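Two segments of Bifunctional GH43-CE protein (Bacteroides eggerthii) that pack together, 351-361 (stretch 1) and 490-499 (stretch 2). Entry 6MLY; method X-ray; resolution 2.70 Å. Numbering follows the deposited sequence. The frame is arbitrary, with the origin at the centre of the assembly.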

# COMPACT_ATOMS: atom_id res chain seq x y z
N TYR A 351 -2.61 26.04 10.05
CA TYR A 351 -2.63 25.36 8.76
C TYR A 351 -1.27 25.50 8.07
O TYR A 351 -0.60 26.54 8.15
N LEU A 352 -0.85 24.41 7.39
CA LEU A 352 0.23 24.41 6.41
C LEU A 352 -0.36 24.73 5.03
O LEU A 352 -1.34 24.09 4.63
N ARG A 353 0.21 25.71 4.33
CA ARG A 353 -0.31 26.13 3.02
C ARG A 353 0.77 25.94 1.95
O ARG A 353 1.69 26.75 1.83
N LEU A 354 0.62 24.87 1.17
CA LEU A 354 1.44 24.61 -0.02
C LEU A 354 0.81 25.35 -1.21
O LEU A 354 -0.36 25.15 -1.50
N THR A 355 1.60 26.21 -1.86
CA THR A 355 1.18 26.96 -3.05
C THR A 355 1.99 26.47 -4.25
O THR A 355 3.12 26.00 -4.11
N THR A 356 1.39 26.58 -5.44
CA THR A 356 1.96 26.12 -6.70
C THR A 356 2.95 27.17 -7.25
O THR A 356 2.81 28.37 -6.97
N GLY A 357 3.93 26.71 -8.03
CA GLY A 357 4.88 27.59 -8.72
C GLY A 357 5.08 27.26 -10.20
O GLY A 357 5.54 28.11 -10.96
N ARG A 358 4.73 26.03 -10.61
CA ARG A 358 5.15 25.47 -11.90
C ARG A 358 4.14 24.40 -12.34
O ARG A 358 3.58 23.68 -11.50
N MET A 359 3.90 24.31 -13.66
CA MET A 359 3.06 23.27 -14.27
C MET A 359 3.90 22.01 -14.48
O MET A 359 5.01 22.08 -15.02
N GLU A 360 3.37 20.85 -14.06
CA GLU A 360 4.11 19.59 -14.08
C GLU A 360 3.46 18.62 -15.07
O GLU A 360 2.26 18.72 -15.36
N THR A 361 4.27 17.69 -15.60
CA THR A 361 3.82 16.56 -16.42
C THR A 361 3.94 15.25 -15.63
O THR A 361 3.43 14.21 -16.06
N ALA A 490 3.21 11.52 2.09
CA ALA A 490 3.54 12.68 1.28
C ALA A 490 2.33 13.62 1.18
O ALA A 490 1.29 13.23 0.65
N LEU A 491 2.48 14.85 1.70
CA LEU A 491 1.56 15.94 1.42
C LEU A 491 2.00 16.59 0.10
O LEU A 491 3.17 16.92 -0.04
N PHE A 492 1.07 16.76 -0.85
CA PHE A 492 1.40 17.34 -2.15
C PHE A 492 0.30 18.31 -2.61
O PHE A 492 -0.78 18.35 -2.03
N ASN A 493 0.63 19.10 -3.64
CA ASN A 493 -0.25 20.07 -4.27
C ASN A 493 0.49 20.71 -5.45
O ASN A 493 1.33 21.58 -5.25
N TYR A 494 0.14 20.30 -6.68
CA TYR A 494 0.83 20.80 -7.86
C TYR A 494 -0.16 21.05 -9.00
O TYR A 494 -1.23 20.48 -9.01
N ALA A 495 0.28 21.86 -9.97
CA ALA A 495 -0.53 22.31 -11.08
C ALA A 495 -0.13 21.60 -12.38
O ALA A 495 1.04 21.27 -12.57
N THR A 496 -1.12 21.38 -13.25
CA THR A 496 -0.93 20.89 -14.61
C THR A 496 -1.19 22.01 -15.63
O THR A 496 -0.62 21.99 -16.72
N LYS A 497 -2.06 22.97 -15.28
CA LYS A 497 -2.54 23.99 -16.23
C LYS A 497 -2.27 25.42 -15.73
O LYS A 497 -1.95 26.29 -16.54
N GLU A 498 -2.42 25.67 -14.42
CA GLU A 498 -2.54 27.03 -13.88
C GLU A 498 -1.84 27.14 -12.52
O GLU A 498 -2.19 26.42 -11.58
N VAL A 499 -0.87 28.07 -12.43
CA VAL A 499 -0.06 28.25 -11.21
C VAL A 499 -0.69 29.34 -10.35
O VAL A 499 -1.41 30.20 -10.86

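Only two hydrogen bonds join these stretches: one from the side chain of N493 to the main chain of L354, the other between main-chain atoms of E360 and A495. N493, chi1 t, points toward stretch 1 and extends its amide so that ND2 donates to the carbonyl O of L354 at 2.9 Å, with an N-H...O angle of 140°. The bond reaches main chain from a side chain, across a gap where the CA atoms of L354 and N493 are 6.4 Å apart. At the second link, E360 N donates to A495 O at 2.8 Å and 157°, a straighter bond; the same carbonyl also receives a CA-H...O contact, with M359 CA 3.3 Å from A495 O.

From L352 to T355 the side chains alternate. L352 (t, p) and L354 (m, t) point toward stretch 2, whereas R353 and T355 point away. L491, chi1 m and chi2 between wells, meets both leucines: its CD1 lies 4.1 Å from L352 CD2, and its CB lies 4.3 Å from L354 CD1. All three leucines are buried, and their side chains make the apolar part of this end; L354 CD1 also lies 4.1 Å from L491 O. F492 (chi1 p) points away and touches L354 only through its backbone.

T356 (m) points inward at the middle of the contact. Its methyl CG2 rests 3.3 Å from A495 CB, a close approach; A495 CB also points toward stretch 1. The same CG2 lies 3.8 Å from V499 CB, so one methyl touches both residues. T356 OG1 is hydrogen-bonded to a residue just outside the stretches.

Beyond G357 the packing moves to more exposed residues. V499 (m), set sideways, lays CG1 against the backbone, 3.7 Å from R358 N, and against M359, whose CG is 4.0 Å from V499 CG1. The M359 side chain (m, t, p) leaves sideways but its end comes nearer, bringing CE to 3.1 Å from T496 O and 3.5 Å from K497 O; the thioether therefore covers main chain where T496 and K497 direct their own side chains away. E360 (m, m) places CB 4.0 Å from Y494 CD1, approaching the ring obliquely. Its carboxylate leads away from stretch 2 and instead forms a salt bridge within stretch 1, with OE2 accepting from R358 NH1 at 3.1 Å. The Y494 hydroxyl finds its hydrogen-bond partner elsewhere in the structure.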

# COMPACT_ATOMS: atom_id res chain seq x y z
CB TYR A 351 -3.74 25.93 7.87
CG TYR A 351 -5.15 25.71 8.35
CD1 TYR A 351 -5.67 26.44 9.41
CD2 TYR A 351 -5.98 24.79 7.74
CE1 TYR A 351 -6.97 26.25 9.86
CE2 TYR A 351 -7.28 24.58 8.18
CZ TYR A 351 -7.78 25.32 9.24
OH TYR A 351 -9.07 25.13 9.66
CB LEU A 352 0.91 23.04 6.40
CG LEU A 352 1.74 22.71 5.16
CD1 LEU A 352 3.01 23.53 5.13
CD2 LEU A 352 2.07 21.23 5.11
CB ARG A 353 -0.78 27.59 3.06
CG ARG A 353 -1.28 28.12 1.72
CD ARG A 353 -1.88 29.51 1.81
NE ARG A 353 -3.19 29.49 2.45
CZ ARG A 353 -4.04 30.51 2.47
NH1 ARG A 353 -3.71 31.66 1.91
NH2 ARG A 353 -5.21 30.37 3.06
CB LEU A 354 1.51 23.10 -0.28
CG LEU A 354 1.88 22.24 0.93
CD1 LEU A 354 1.85 20.77 0.57
CD2 LEU A 354 3.25 22.63 1.48
CB THR A 355 1.34 28.47 -2.83
OG1 THR A 355 0.55 28.84 -1.70
CG2 THR A 355 0.92 29.31 -4.02
CB THR A 356 0.84 25.83 -7.70
OG1 THR A 356 0.12 24.68 -7.25
CG2 THR A 356 1.34 25.60 -9.11
CB ARG A 358 6.56 24.90 -11.74
CG ARG A 358 7.17 24.31 -13.00
CD ARG A 358 8.03 23.09 -12.72
NE ARG A 358 9.34 23.43 -12.18
CZ ARG A 358 10.16 22.57 -11.57
NH1 ARG A 358 9.73 21.36 -11.24
NH2 ARG A 358 11.40 22.92 -11.29
CB MET A 359 2.51 23.72 -15.63
CG MET A 359 1.70 25.01 -15.56
SD MET A 359 1.47 25.77 -17.19
CE MET A 359 0.60 24.48 -18.06
CB GLU A 360 4.16 18.99 -12.68
CG GLU A 360 4.73 19.94 -11.62
CD GLU A 360 6.24 20.16 -11.65
OE1 GLU A 360 6.92 19.67 -12.58
OE2 GLU A 360 6.74 20.84 -10.72
CB THR A 361 4.64 16.42 -17.71
OG1 THR A 361 5.12 17.71 -18.10
CG2 THR A 361 3.86 15.79 -18.84
CB ALA A 490 4.00 12.22 -0.08
CB LEU A 491 1.56 16.99 2.54
CG LEU A 491 1.41 16.50 3.98
CD1 LEU A 491 0.51 17.43 4.78
CD2 LEU A 491 0.88 15.08 4.08
CB PHE A 492 1.65 16.24 -3.19
CG PHE A 492 0.45 15.41 -3.56
CD1 PHE A 492 0.13 14.26 -2.85
CD2 PHE A 492 -0.35 15.76 -4.64
CE1 PHE A 492 -0.97 13.50 -3.20
CE2 PHE A 492 -1.45 14.99 -4.99
CZ PHE A 492 -1.76 13.86 -4.27
CB ASN A 493 -0.69 21.19 -3.32
CG ASN A 493 -1.54 22.24 -4.01
OD1 ASN A 493 -2.13 21.98 -5.06
ND2 ASN A 493 -1.62 23.43 -3.43
CB TYR A 494 1.89 19.80 -8.32
CG TYR A 494 1.35 18.46 -8.74
CD1 TYR A 494 1.29 18.10 -10.08
CD2 TYR A 494 0.94 17.52 -7.80
CE1 TYR A 494 0.82 16.86 -10.47
CE2 TYR A 494 0.47 16.28 -8.18
CZ TYR A 494 0.41 15.94 -9.52
OH TYR A 494 -0.04 14.72 -9.91
CB ALA A 495 -0.39 23.81 -11.24
CB THR A 496 -1.82 19.68 -14.91
OG1 THR A 496 -3.19 20.07 -14.76
CG2 THR A 496 -1.53 18.50 -14.01
CB LYS A 497 -4.03 23.78 -16.53
CG LYS A 497 -4.32 22.77 -17.63
CD LYS A 497 -5.79 22.63 -17.97
CE LYS A 497 -6.51 21.61 -17.11
NZ LYS A 497 -7.89 21.38 -17.57
CB GLU A 498 -4.03 27.37 -13.78
CG GLU A 498 -4.35 28.85 -13.81
CD GLU A 498 -5.81 29.20 -14.05
OE1 GLU A 498 -6.63 28.27 -14.28
OE2 GLU A 498 -6.13 30.40 -14.00
CB VAL A 499 1.41 28.59 -11.53
CG1 VAL A 499 2.02 27.62 -12.54
CG2 VAL A 499 1.60 30.03 -12.00